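Local atomic coordinates of hypothetical protein XAC2396 (PDB entry 2G3W), a protein that is of unknown function, with a compact fold built around a variation of the PD-(D/E)XK nuclease motif. Residues I14-R19 / V154-G159; R130-D135 / P174-A179; G143-R148 / A165-V170. All coordinates share one frame; numbering follows the deposited sequence. Where two conformers were deposited one is given.

Contact 1 of 3, residues I14-R19 / V154-G159; sequences ISDMDR and VIIQDG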
ATOM      1  N   ILE A  14      -3.024  14.824 -17.573  1.00 36.82           N
ATOM      2  CA  ILE A  14      -2.898  13.659 -16.686  1.00 36.79           C
ATOM      3  C   ILE A  14      -3.115  12.357 -17.465  1.00 37.80           C
ATOM      4  O   ILE A  14      -4.048  12.234 -18.255  1.00 37.23           O
ATOM      5  CB  ILE A  14      -3.871  13.759 -15.494  1.00 36.35           C
ATOM      6  CG1 ILE A  14      -3.664  15.087 -14.758  1.00 34.31           C
ATOM      7  CG2 ILE A  14      -3.712  12.541 -14.524  1.00 34.86           C
ATOM      8  CD1 ILE A  14      -4.464  15.210 -13.479  1.00 31.56           C
ATOM      9  N   SER A  15      -2.200  11.417 -17.257  1.00 38.64           N
ATOM     10  CA  SER A  15      -2.279  10.082 -17.821  1.00 39.56           C
ATOM     11  C   SER A  15      -2.100   9.108 -16.677  1.00 39.99           C
ATOM     12  O   SER A  15      -0.974   8.748 -16.311  1.00 39.78           O
ATOM     13  CB  SER A  15      -1.191   9.878 -18.862  1.00 39.55           C
ATOM     14  OG  SER A  15      -1.425  10.707 -19.973  1.00 40.73           O
ATOM     15  N   ASP A  16      -3.218   8.701 -16.097  1.00 40.82           N
ATOM     16  CA  ASP A  16      -3.186   7.808 -14.956  1.00 41.81           C
ATOM     17  C   ASP A  16      -3.561   6.406 -15.420  1.00 43.13           C
ATOM     18  O   ASP A  16      -4.738   6.100 -15.591  1.00 42.81           O
ATOM     19  CB  ASP A  16      -4.147   8.296 -13.870  1.00 40.97           C
ATOM     20  CG  ASP A  16      -4.007   7.517 -12.561  1.00 40.63           C
ATOM     21  OD1 ASP A  16      -3.573   6.349 -12.549  1.00 40.87           O
ATOM     22  OD2 ASP A  16      -4.330   8.092 -11.513  1.00 38.50           O
HETATM   23  N   MSE A  17      -2.546   5.569 -15.627  1.00 44.40           N
HETATM   24  CA  MSE A  17      -2.705   4.152 -15.983  0.50 45.92           C
HETATM   25  C   MSE A  17      -3.440   3.381 -14.889  1.00 45.54           C
HETATM   26  O   MSE A  17      -4.234   2.481 -15.149  1.00 45.64           O
HETATM   27  CB  MSE A  17      -1.329   3.504 -16.171  0.50 45.68           C
HETATM   28  CG  MSE A  17      -0.776   3.485 -17.586  0.50 47.25           C
HETATM   29 SE   MSE A  17       1.128   2.923 -17.701  0.50 49.52          SE
HETATM   30  CE  MSE A  17       1.430   2.211 -15.891  0.50 47.44           C
ATOM     31  N   ASP A  18      -3.143   3.724 -13.639  1.00 45.44           N
ATOM     32  CA  ASP A  18      -3.703   3.010 -12.487  1.00 46.09           C
ATOM     33  C   ASP A  18      -5.230   3.162 -12.336  1.00 46.90           C
ATOM     34  O   ASP A  18      -5.910   2.212 -11.925  1.00 47.42           O
ATOM     35  CB  ASP A  18      -2.982   3.423 -11.186  1.00 45.38           C
ATOM     36  CG  ASP A  18      -1.493   3.071 -11.186  1.00 44.41           C
ATOM     37  OD1 ASP A  18      -1.071   2.208 -11.974  1.00 40.10           O
ATOM     38  OD2 ASP A  18      -0.729   3.654 -10.379  1.00 42.86           O
ATOM     39  N   ARG A  19      -5.756   4.337 -12.691  1.00 47.86           N
ATOM     40  CA  ARG A  19      -7.177   4.684 -12.487  1.00 48.59           C
ATOM     41  C   ARG A  19      -8.022   4.522 -13.742  1.00 48.39           C
ATOM     42  O   ARG A  19      -9.252   4.469 -13.659  1.00 48.27           O
ATOM     43  CB  ARG A  19      -7.326   6.154 -12.063  1.00 48.78           C
ATOM     44  CG  ARG A  19      -7.122   6.483 -10.600  1.00 49.50           C
ATOM     45  CD  ARG A  19      -7.049   8.028 -10.430  1.00 50.00           C
ATOM     46  NE  ARG A  19      -8.376   8.640 -10.440  1.00 52.36           N
ATOM     47  CZ  ARG A  19      -8.636   9.933 -10.597  1.00 51.23           C
ATOM     48  NH1 ARG A  19      -7.660  10.811 -10.783  1.00 50.18           N
ATOM     49  NH2 ARG A  19      -9.898  10.337 -10.590  1.00 51.19           N
ATOM     50  N   VAL A 154       1.442  14.817 -16.049  1.00 34.55           N
ATOM     51  CA  VAL A 154       1.475  13.976 -14.873  1.00 35.51           C
ATOM     52  C   VAL A 154       1.206  12.565 -15.355  1.00 36.05           C
ATOM     53  O   VAL A 154       0.097  12.250 -15.828  1.00 36.25           O
ATOM     54  CB  VAL A 154       0.416  14.392 -13.831  1.00 34.99           C
ATOM     55  CG1 VAL A 154       0.724  13.733 -12.472  1.00 35.92           C
ATOM     56  CG2 VAL A 154       0.358  15.916 -13.689  1.00 34.02           C
ATOM     57  N   ILE A 155       2.241  11.739 -15.285  1.00 36.01           N
ATOM     58  CA  ILE A 155       2.159  10.374 -15.756  1.00 36.77           C
ATOM     59  C   ILE A 155       2.110   9.472 -14.498  1.00 36.92           C
ATOM     60  O   ILE A 155       3.059   9.466 -13.698  1.00 37.01           O
ATOM     61  CB  ILE A 155       3.356  10.030 -16.665  1.00 36.77           C
ATOM     62  CG1 ILE A 155       3.167  10.648 -18.057  1.00 37.61           C
ATOM     63  CG2 ILE A 155       3.500   8.524 -16.835  1.00 38.35           C
ATOM     64  CD1 ILE A 155       4.446  10.997 -18.739  1.00 40.60           C
ATOM     65  N   ILE A 156       1.002   8.753 -14.321  1.00 37.05           N
ATOM     66  CA  ILE A 156       0.844   7.834 -13.176  1.00 37.87           C
ATOM     67  C   ILE A 156       0.715   6.401 -13.680  1.00 39.32           C
ATOM     68  O   ILE A 156      -0.089   6.125 -14.581  1.00 39.75           O
ATOM     69  CB  ILE A 156      -0.337   8.239 -12.272  1.00 37.95           C
ATOM     70  CG1 ILE A 156      -0.220   9.731 -11.901  1.00 36.86           C
ATOM     71  CG2 ILE A 156      -0.386   7.349 -11.021  1.00 36.61           C
ATOM     72  CD1 ILE A 156      -1.422  10.298 -11.110  1.00 38.52           C
ATOM     73  N   GLN A 157       1.558   5.521 -13.138  1.00 39.74           N
ATOM     74  CA  GLN A 157       1.676   4.134 -13.591  0.50 40.37           C
ATOM     75  C   GLN A 157       2.314   3.258 -12.499  1.00 40.74           C
ATOM     76  O   GLN A 157       3.396   3.577 -12.010  1.00 41.31           O
ATOM     77  CB  GLN A 157       2.500   4.075 -14.893  0.50 40.33           C
ATOM     78  CG  GLN A 157       4.038   4.260 -14.759  0.25 40.61           C
ATOM     79  CD  GLN A 157       4.498   5.661 -14.329  0.25 40.21           C
ATOM     80  OE1 GLN A 157       3.728   6.622 -14.317  0.25 40.24           O
ATOM     81  NE2 GLN A 157       5.775   5.773 -13.989  0.25 39.65           N
ATOM     82  N   ASP A 158       1.659   2.164 -12.129  1.00 41.01           N
ATOM     83  CA  ASP A 158       2.175   1.254 -11.096  1.00 41.59           C
ATOM     84  C   ASP A 158       2.520   1.939  -9.754  1.00 41.72           C
ATOM     85  O   ASP A 158       3.500   1.584  -9.099  1.00 41.83           O
ATOM     86  CB  ASP A 158       3.379   0.467 -11.629  1.00 40.86           C
ATOM     87  CG  ASP A 158       3.013  -0.429 -12.794  1.00 41.08           C
ATOM     88  OD1 ASP A 158       1.835  -0.847 -12.861  1.00 40.06           O
ATOM     89  OD2 ASP A 158       3.900  -0.710 -13.633  1.00 39.15           O
ATOM     90  N   GLY A 159       1.706   2.916  -9.362  1.00 42.39           N
ATOM     91  CA  GLY A 159       1.885   3.655  -8.107  1.00 42.01           C
ATOM     92  C   GLY A 159       2.973   4.717  -8.127  1.00 42.47           C
ATOM     93  O   GLY A 159       3.236   5.376  -7.115  1.00 42.61           O
TER
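I14 to D16 and V154 to I156 pair as neighbouring parallel strands in the mixed sheet of this PD-(D/E)XK-related fold, their directions within 2° and their axes 4.7 Å apart at closest. The hydrogen bonds alternate between the strands: S15 N donates to V154 O, S15 O accepts from I156 N, and M17 N donates to I156 O at 2.7 Å. Past D16 the first chain leaves the sheet in a helical twist, while the second turns through D158 and G159, both with positive phi; glycine, lacking CB, takes up such a conformation readily.

I14, V154, D16 and I156 share one face, where the three beta-branched chains I14, V154 and I156 suit the extended backbone and pack against helix 37-49 at A48 and L49. I14 CG1 lies 4.2 Å from V154 CB. D16 crosses I156 at a slant, its OD2 being 3.7 Å from I156 CD1. D16 CG lies anti to its own backbone N (chi1 -171°), which brings it beside I156 CB; OD1 accepts R19 N from above the carboxylate plane, an Asx motif that holds the departing turn. S15 and I155 occupy the other face. D158 points its CB away from 14-19, and its OD1 accepts the backbone N of Y74 of the second subunit.

D18 clamps the opposing turn, an aspartate being short enough to offer both oxygens to consecutive amides. Its OD1 takes D158 N at 2.7 Å with the syn lone pair, and its OD2 takes G159 N, also at 2.7 Å, on the syn side.

Contact 2 of 3, residues R130-D135 / P174-A179; sequences RVIELD and PMVRQA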
ATOM      1  N   ARG A 130      -7.254   7.417   4.364  1.00 31.75           N
ATOM      2  CA  ARG A 130      -6.099   7.097   3.527  1.00 31.57           C
ATOM      3  C   ARG A 130      -4.905   7.949   3.979  1.00 31.39           C
ATOM      4  O   ARG A 130      -5.014   9.174   4.083  1.00 33.51           O
ATOM      5  CB  ARG A 130      -6.442   7.389   2.040  1.00 30.75           C
ATOM      6  CG  ARG A 130      -5.300   7.121   1.057  1.00 31.02           C
ATOM      7  CD  ARG A 130      -5.748   7.496  -0.405  1.00 30.78           C
ATOM      8  NE  ARG A 130      -6.823   6.591  -0.788  1.00 39.10           N
ATOM      9  CZ  ARG A 130      -6.656   5.339  -1.213  1.00 38.22           C
ATOM     10  NH1 ARG A 130      -5.442   4.800  -1.345  1.00 42.71           N
ATOM     11  NH2 ARG A 130      -7.711   4.618  -1.481  1.00 38.53           N
ATOM     12  N   VAL A 131      -3.774   7.327   4.286  1.00 31.33           N
ATOM     13  CA  VAL A 131      -2.601   8.087   4.683  1.00 32.00           C
ATOM     14  C   VAL A 131      -1.527   7.766   3.678  1.00 33.11           C
ATOM     15  O   VAL A 131      -1.247   6.583   3.393  1.00 32.62           O
ATOM     16  CB  VAL A 131      -2.103   7.759   6.142  1.00 32.86           C
ATOM     17  CG1 VAL A 131      -0.780   8.572   6.447  1.00 32.21           C
ATOM     18  CG2 VAL A 131      -3.184   8.094   7.163  1.00 30.99           C
ATOM     19  N   ILE A 132      -0.983   8.816   3.069  1.00 34.76           N
ATOM     20  CA  ILE A 132       0.148   8.640   2.169  1.00 36.88           C
ATOM     21  C   ILE A 132       1.341   9.506   2.571  1.00 37.07           C
ATOM     22  O   ILE A 132       1.185  10.570   3.216  1.00 37.55           O
ATOM     23  CB  ILE A 132      -0.205   8.850   0.689  1.00 37.04           C
ATOM     24  CG1 ILE A 132      -0.364  10.293   0.352  1.00 39.60           C
ATOM     25  CG2 ILE A 132      -1.470   8.014   0.220  1.00 39.40           C
ATOM     26  CD1 ILE A 132      -0.096  10.521  -1.095  1.00 47.01           C
ATOM     27  N   GLU A 133       2.532   9.023   2.226  1.00 36.14           N
ATOM     28  CA  GLU A 133       3.752   9.771   2.517  1.00 36.15           C
ATOM     29  C   GLU A 133       4.537   9.952   1.222  1.00 35.56           C
ATOM     30  O   GLU A 133       4.730   8.989   0.469  1.00 35.12           O
ATOM     31  CB  GLU A 133       4.633   9.056   3.530  1.00 36.20           C
ATOM     32  CG  GLU A 133       5.973   9.764   3.620  1.00 40.22           C
ATOM     33  CD  GLU A 133       6.801   9.352   4.794  1.00 45.09           C
ATOM     34  OE1 GLU A 133       6.359   8.483   5.573  1.00 48.96           O
ATOM     35  OE2 GLU A 133       7.902   9.928   4.965  1.00 52.66           O
ATOM     36  N   LEU A 134       4.973  11.190   0.996  1.00 34.89           N
ATOM     37  CA  LEU A 134       5.833  11.530  -0.125  1.00 34.81           C
ATOM     38  C   LEU A 134       7.245  11.814   0.381  1.00 33.95           C
ATOM     39  O   LEU A 134       7.416  12.444   1.414  1.00 34.75           O
ATOM     40  CB  LEU A 134       5.295  12.787  -0.790  1.00 33.14           C
ATOM     41  CG  LEU A 134       3.802  12.801  -1.110  1.00 35.88           C
ATOM     42  CD1 LEU A 134       3.378  14.198  -1.701  1.00 35.73           C
ATOM     43  CD2 LEU A 134       3.446  11.643  -2.064  1.00 34.99           C
ATOM     44  N   ASP A 135       8.245  11.376  -0.375  1.00 33.27           N
ATOM     45  CA  ASP A 135       9.650  11.621  -0.049  1.00 32.58           C
ATOM     46  C   ASP A 135       9.896  13.120   0.008  1.00 31.47           C
ATOM     47  O   ASP A 135       9.593  13.825  -0.956  1.00 29.81           O
ATOM     48  CB  ASP A 135      10.531  11.003  -1.132  1.00 32.80           C
ATOM     49  CG  ASP A 135      12.039  11.186  -0.845  1.00 37.44           C
ATOM     50  OD1 ASP A 135      12.567  12.262  -1.136  1.00 39.39           O
ATOM     51  OD2 ASP A 135      12.687  10.256  -0.321  1.00 42.36           O
ATOM     52  N   PRO A 174       4.509   7.493  -4.137  1.00 34.86           N
ATOM     53  CA  PRO A 174       3.856   7.750  -2.847  1.00 35.57           C
ATOM     54  C   PRO A 174       3.760   6.481  -2.025  1.00 34.90           C
ATOM     55  O   PRO A 174       3.541   5.396  -2.577  1.00 35.62           O
ATOM     56  CB  PRO A 174       2.484   8.269  -3.238  1.00 34.61           C
ATOM     57  CG  PRO A 174       2.722   8.867  -4.667  1.00 35.19           C
ATOM     58  CD  PRO A 174       3.657   7.871  -5.274  1.00 35.32           C
HETATM   59  N   MSE A 175       4.008   6.596  -0.735  1.00 34.12           N
HETATM   60  CA  MSE A 175       3.925   5.444   0.131  1.00 35.73           C
HETATM   61  C   MSE A 175       2.544   5.412   0.814  1.00 34.36           C
HETATM   62  O   MSE A 175       2.158   6.341   1.483  1.00 33.59           O
HETATM   63  CB  MSE A 175       5.120   5.391   1.124  1.00 35.15           C
HETATM   64  CG  MSE A 175       4.900   4.472   2.324  1.00 42.69           C
HETATM   65 SE   MSE A 175       4.860   2.595   1.820  0.80 58.73          SE
HETATM   66  CE  MSE A 175       4.178   1.898   3.591  1.00 42.77           C
ATOM     67  N   VAL A 176       1.808   4.322   0.631  1.00 33.52           N
ATOM     68  CA  VAL A 176       0.489   4.222   1.246  1.00 33.48           C
ATOM     69  C   VAL A 176       0.618   3.598   2.656  1.00 33.14           C
ATOM     70  O   VAL A 176       0.865   2.403   2.786  1.00 34.16           O
ATOM     71  CB  VAL A 176      -0.465   3.425   0.364  1.00 34.16           C
ATOM     72  CG1 VAL A 176      -1.853   3.405   0.979  1.00 33.87           C
ATOM     73  CG2 VAL A 176      -0.514   4.051  -1.061  1.00 32.89           C
ATOM     74  N   ARG A 177       0.512   4.424   3.695  1.00 32.16           N
ATOM     75  CA  ARG A 177       0.508   3.957   5.077  1.00 32.07           C
ATOM     76  C   ARG A 177      -0.813   3.313   5.478  1.00 31.18           C
ATOM     77  O   ARG A 177      -0.848   2.462   6.334  1.00 30.38           O
ATOM     78  CB  ARG A 177       0.783   5.140   6.026  1.00 32.68           C
ATOM     79  CG  ARG A 177       2.111   5.866   5.764  1.00 36.30           C
ATOM     80  CD  ARG A 177       3.282   5.054   6.269  1.00 39.26           C
ATOM     81  NE  ARG A 177       4.537   5.841   6.307  1.00 41.79           N
ATOM     82  CZ  ARG A 177       5.742   5.300   6.473  1.00 43.89           C
ATOM     83  NH1 ARG A 177       5.864   3.984   6.602  1.00 43.38           N
ATOM     84  NH2 ARG A 177       6.836   6.061   6.512  1.00 41.67           N
ATOM     85  N   GLN A 178      -1.919   3.765   4.903  1.00 30.60           N
ATOM     86  CA  GLN A 178      -3.223   3.211   5.252  1.00 30.62           C
ATOM     87  C   GLN A 178      -4.157   3.510   4.104  1.00 31.21           C
ATOM     88  O   GLN A 178      -4.044   4.572   3.531  1.00 31.02           O
ATOM     89  CB  GLN A 178      -3.754   3.885   6.522  1.00 29.98           C
ATOM     90  CG  GLN A 178      -4.985   3.167   7.104  1.00 33.05           C
ATOM     91  CD  GLN A 178      -5.313   3.545   8.540  1.00 30.28           C
ATOM     92  OE1 GLN A 178      -4.427   3.641   9.370  1.00 32.33           O
ATOM     93  NE2 GLN A 178      -6.606   3.703   8.840  1.00 29.66           N
ATOM     94  N   ALA A 179      -5.054   2.587   3.754  1.00 32.14           N
ATOM     95  CA  ALA A 179      -6.076   2.879   2.745  1.00 33.33           C
ATOM     96  C   ALA A 179      -7.409   2.311   3.217  1.00 35.05           C
ATOM     97  O   ALA A 179      -7.407   1.304   3.919  1.00 35.53           O
ATOM     98  CB  ALA A 179      -5.671   2.289   1.388  1.00 33.64           C
TER
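A classic beta bulge interrupts the antiparallel pairing of R130-E133 with M175-Q178: R177 and Q178 both face V131. V131 O consequently receives two amides, R177 N in a weak bond at 2.8 Å and Q178 N at 3.3 Å, the latter on a lone pair in the carbonyl plane. V131 N returns a bond to Q178 O, and E133 and M175 form a regular hydrogen-bonded pair beyond the bulge.

The extra residue carries the salt bridge. R177 is bent at chi2 (-75°) and extended beyond it, and its NH2 meets E133 OE1 at 2.6 Å in the guanidinium plane, although the two planar groups are 49° apart. Glutamate suits the place because its extended chain spans the gap, and R177 NH1 has a second partner in Y22 O of the second subunit. Before reaching the charge, the arginine lays CB 3.8 Å from V131 CG1. At the end of the pairing, P174 CB packs against L134 CD2 at 3.7 Å and I132 CD1 at 4.0 Å, an apolar cluster continued by helix 37-49; I132 lies on the face opposite E133. The whole is a bulged antiparallel pair, strand 168-176 bordering strand 129-133 in the central sheet.

Contact 3 of 3, residues G143-R148 / A165-V170; sequences GALIQR and ADHGSV. With ACT (acetate ion), chain D; ACT (acetate ion), chain C.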
ATOM      1  N   GLY A 143       8.970  21.695  -5.498  1.00 33.03           N
ATOM      2  CA  GLY A 143       8.791  23.097  -5.173  1.00 32.22           C
ATOM      3  C   GLY A 143       9.686  24.001  -5.990  1.00 32.57           C
ATOM      4  O   GLY A 143       9.351  25.147  -6.231  1.00 34.05           O
ATOM      5  N   ALA A 144      10.832  23.500  -6.429  1.00 32.59           N
ATOM      6  CA  ALA A 144      11.754  24.330  -7.211  1.00 32.10           C
ATOM      7  C   ALA A 144      11.275  24.519  -8.648  1.00 32.26           C
ATOM      8  O   ALA A 144      11.793  25.378  -9.370  1.00 31.63           O
ATOM      9  CB  ALA A 144      13.185  23.740  -7.181  1.00 31.73           C
ATOM     10  N   LEU A 145      10.284  23.727  -9.063  1.00 31.85           N
ATOM     11  CA  LEU A 145       9.757  23.834 -10.431  1.00 32.32           C
ATOM     12  C   LEU A 145       8.574  24.797 -10.508  1.00 32.36           C
ATOM     13  O   LEU A 145       7.970  24.956 -11.578  1.00 32.69           O
ATOM     14  CB  LEU A 145       9.329  22.453 -10.951  1.00 32.83           C
ATOM     15  CG  LEU A 145      10.410  21.373 -11.122  1.00 32.68           C
ATOM     16  CD1 LEU A 145       9.836  20.130 -11.744  1.00 35.53           C
ATOM     17  CD2 LEU A 145      11.587  21.857 -11.965  1.00 35.32           C
ATOM     18  N   ILE A 146       8.248  25.440  -9.389  1.00 31.98           N
ATOM     19  CA  ILE A 146       7.142  26.393  -9.328  1.00 31.16           C
ATOM     20  C   ILE A 146       7.345  27.581 -10.316  1.00 31.24           C
ATOM     21  O   ILE A 146       8.445  28.085 -10.492  1.00 29.64           O
ATOM     22  CB  ILE A 146       6.893  26.890  -7.901  1.00 32.36           C
ATOM     23  CG1 ILE A 146       5.455  27.412  -7.740  1.00 30.91           C
ATOM     24  CG2 ILE A 146       7.914  27.968  -7.501  1.00 31.34           C
ATOM     25  CD1 ILE A 146       5.110  27.629  -6.281  1.00 33.45           C
ATOM     26  N   GLN A 147       6.265  27.975 -10.976  1.00 31.46           N
ATOM     27  CA  GLN A 147       6.260  29.152 -11.851  1.00 31.40           C
ATOM     28  C   GLN A 147       4.902  29.822 -11.719  1.00 31.22           C
ATOM     29  O   GLN A 147       4.008  29.255 -11.139  1.00 31.07           O
ATOM     30  CB  GLN A 147       6.498  28.743 -13.302  1.00 32.06           C
ATOM     31  CG  GLN A 147       7.809  28.002 -13.552  1.00 32.26           C
ATOM     32  CD  GLN A 147       8.011  27.702 -15.014  1.00 35.45           C
ATOM     33  OE1 GLN A 147       9.036  28.051 -15.594  1.00 37.24           O
ATOM     34  NE2 GLN A 147       7.021  27.066 -15.628  1.00 37.37           N
ATOM     35  N   ARG A 148       4.745  31.043 -12.233  1.00 31.76           N
ATOM     36  CA  ARG A 148       3.435  31.697 -12.187  1.00 31.84           C
ATOM     37  C   ARG A 148       2.454  31.040 -13.152  1.00 31.76           C
ATOM     38  O   ARG A 148       1.276  30.927 -12.853  1.00 31.88           O
ATOM     39  CB  ARG A 148       3.567  33.193 -12.490  1.00 33.06           C
ATOM     40  CG  ARG A 148       4.329  33.955 -11.436  1.00 33.92           C
ATOM     41  CD  ARG A 148       3.473  34.264 -10.240  1.00 39.43           C
ATOM     42  NE  ARG A 148       4.151  35.212  -9.363  1.00 44.39           N
ATOM     43  CZ  ARG A 148       3.757  36.466  -9.140  1.00 45.20           C
ATOM     44  NH1 ARG A 148       4.467  37.231  -8.318  1.00 44.83           N
ATOM     45  NH2 ARG A 148       2.656  36.952  -9.708  1.00 44.28           N
ATOM     46  N   ALA A 165       7.515  18.871 -16.824  1.00 35.43           N
ATOM     47  CA  ALA A 165       7.354  20.170 -17.450  1.00 35.12           C
ATOM     48  C   ALA A 165       8.551  20.400 -18.378  1.00 35.38           C
ATOM     49  O   ALA A 165       9.549  19.683 -18.284  1.00 34.96           O
ATOM     50  CB  ALA A 165       7.281  21.239 -16.399  1.00 35.20           C
ATOM     51  N   ASP A 166       8.460  21.397 -19.271  1.00 36.22           N
ATOM     52  CA  ASP A 166       9.573  21.713 -20.168  1.00 36.74           C
ATOM     53  C   ASP A 166      10.851  22.081 -19.400  1.00 37.02           C
ATOM     54  O   ASP A 166      11.959  21.926 -19.925  1.00 37.15           O
ATOM     55  CB  ASP A 166       9.210  22.859 -21.135  1.00 37.40           C
ATOM     56  CG  ASP A 166       8.013  22.533 -22.046  1.00 38.47           C
ATOM     57  OD1 ASP A 166       7.837  21.306 -22.472  1.00 40.46           O
ATOM     58  OD2 ASP A 166       7.237  23.535 -22.358  1.00 42.37           O
ATOM     59  N   HIS A 167      10.697  22.569 -18.169  1.00 36.70           N
ATOM     60  CA  HIS A 167      11.831  23.115 -17.413  1.00 37.02           C
ATOM     61  C   HIS A 167      12.399  22.208 -16.302  1.00 37.32           C
ATOM     62  O   HIS A 167      13.247  22.643 -15.511  1.00 38.22           O
ATOM     63  CB  HIS A 167      11.482  24.509 -16.853  1.00 37.19           C
ATOM     64  CG  HIS A 167      10.413  24.499 -15.797  1.00 37.06           C
ATOM     65  ND1 HIS A 167       9.081  24.272 -16.082  1.00 37.60           N
ATOM     66  CD2 HIS A 167      10.479  24.709 -14.459  1.00 35.05           C
ATOM     67  CE1 HIS A 167       8.375  24.319 -14.964  1.00 34.97           C
ATOM     68  NE2 HIS A 167       9.195  24.596 -13.967  1.00 36.30           N
ATOM     69  N   GLY A 168      11.943  20.961 -16.236  1.00 37.15           N
ATOM     70  CA  GLY A 168      12.376  20.048 -15.170  1.00 36.93           C
ATOM     71  C   GLY A 168      11.388  18.921 -14.935  1.00 37.03           C
ATOM     72  O   GLY A 168      10.258  18.953 -15.432  1.00 37.35           O
ATOM     73  N   SER A 169      11.823  17.910 -14.183  1.00 36.73           N
ATOM     74  CA  SER A 169      10.974  16.775 -13.863  1.00 36.34           C
ATOM     75  C   SER A 169      11.277  16.275 -12.457  1.00 35.61           C
ATOM     76  O   SER A 169      12.388  16.455 -11.943  1.00 35.46           O
ATOM     77  CB  SER A 169      11.164  15.654 -14.890  1.00 36.75           C
ATOM     78  OG  SER A 169      10.258  14.596 -14.635  1.00 38.48           O
ATOM     79  N   VAL A 170      10.261  15.691 -11.833  1.00 35.17           N
ATOM     80  CA  VAL A 170      10.379  14.987 -10.552  1.00 35.03           C
ATOM     81  C   VAL A 170       9.513  13.744 -10.647  1.00 35.59           C
ATOM     82  O   VAL A 170       8.356  13.830 -11.079  1.00 35.13           O
ATOM     83  CB  VAL A 170       9.870  15.851  -9.368  1.00 35.05           C
ATOM     84  CG1 VAL A 170       9.926  15.058  -8.018  1.00 35.29           C
ATOM     85  CG2 VAL A 170      10.643  17.165  -9.274  1.00 34.01           C
TER
HETATM   86  C   ACT D 802       8.630  26.201 -19.667  1.00 69.95           C
HETATM   87  O   ACT D 802       8.011  26.550 -20.703  1.00 69.59           O
HETATM   88  OXT ACT D 802       7.967  25.572 -18.812  1.00 69.80           O
HETATM   89  CH3 ACT D 802      10.087  26.514 -19.451  1.00 69.96           C
HETATM   90  C   ACT C 801       0.142  35.245 -12.529  1.00 47.97           C
HETATM   91  O   ACT C 801       0.385  35.650 -11.350  1.00 47.94           O
HETATM   92  OXT ACT C 801       0.579  35.952 -13.468  1.00 46.97           O
HETATM   93  CH3 ACT C 801      -0.604  33.965 -12.811  1.00 48.23           C
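Q147 lays its amide over one face of the H167 ring, the two planes 18° apart and CD 3.4 Å above the ring plane, set off from the ring centre. The side chains approach tip to tip, with Q147 NE2 3.1 Å from H167 CE1. Glutamine suits this role: its chain is long enough to reach the imidazole, and its flat end can stack on it.

The ring is fixed at its edge as well. H167 NE2 donates to L145 O at 2.7 Å, with an N-H...O angle of 162°, although the exact place of that oxygen is less certain. H167 CB points toward 143-148, and CG lies between the backbone N and the carbonyl carbon (chi1 67°). The second nitrogen, ND1, makes a weak bond at 3.2 Å to OXT of the acetate of chain D, which is probably a crystallisation additive.

L145 supplies the apolar part. Its CD1 rests 3.7 Å from G168 C and 3.9 Å from V170 CG2, while CD2 lies 3.8 Å from G168 CA. Glycine fits here because a CB would run into L145 CD2, and its backbone angles also disfavour one.

The contact lies near the surface and joins two turns: the type I turn G143-I146, at the end of helix 136-143, and the type I turn A165-G168, linking strands 160-165 and 168-176. V170 also packs on A138 and A141 of helix 136-143, and I146, whose CB points away from 165-170, packs on D37, L40 and M41 of helix 37-49 and on R8 of strand 6-16.

Overall arrangement
All three contacts reach one mixed sheet, where strands 6-16, 149-157, 160-165, 168-176 and 129-133 lie side by side in order. Contact 1 joins the first two, contact 2 the last two, and contact 3 sits at the turn between 160-165 and 168-176. The centres of contacts 1 and 2 are about 16 Å apart, and they touch where G159 O meets P174 CD; contact 3 lies about 19 Å and 23 Å from them. Along the chain, contact 3 is nested in the loop closed by contact 2, whereas contact 1 crosses both. Contacts 1 and 2 also reach the second subunit, so strand pairing and subunit packing share residues, whereas contact 3 touches no other chain of the dimer.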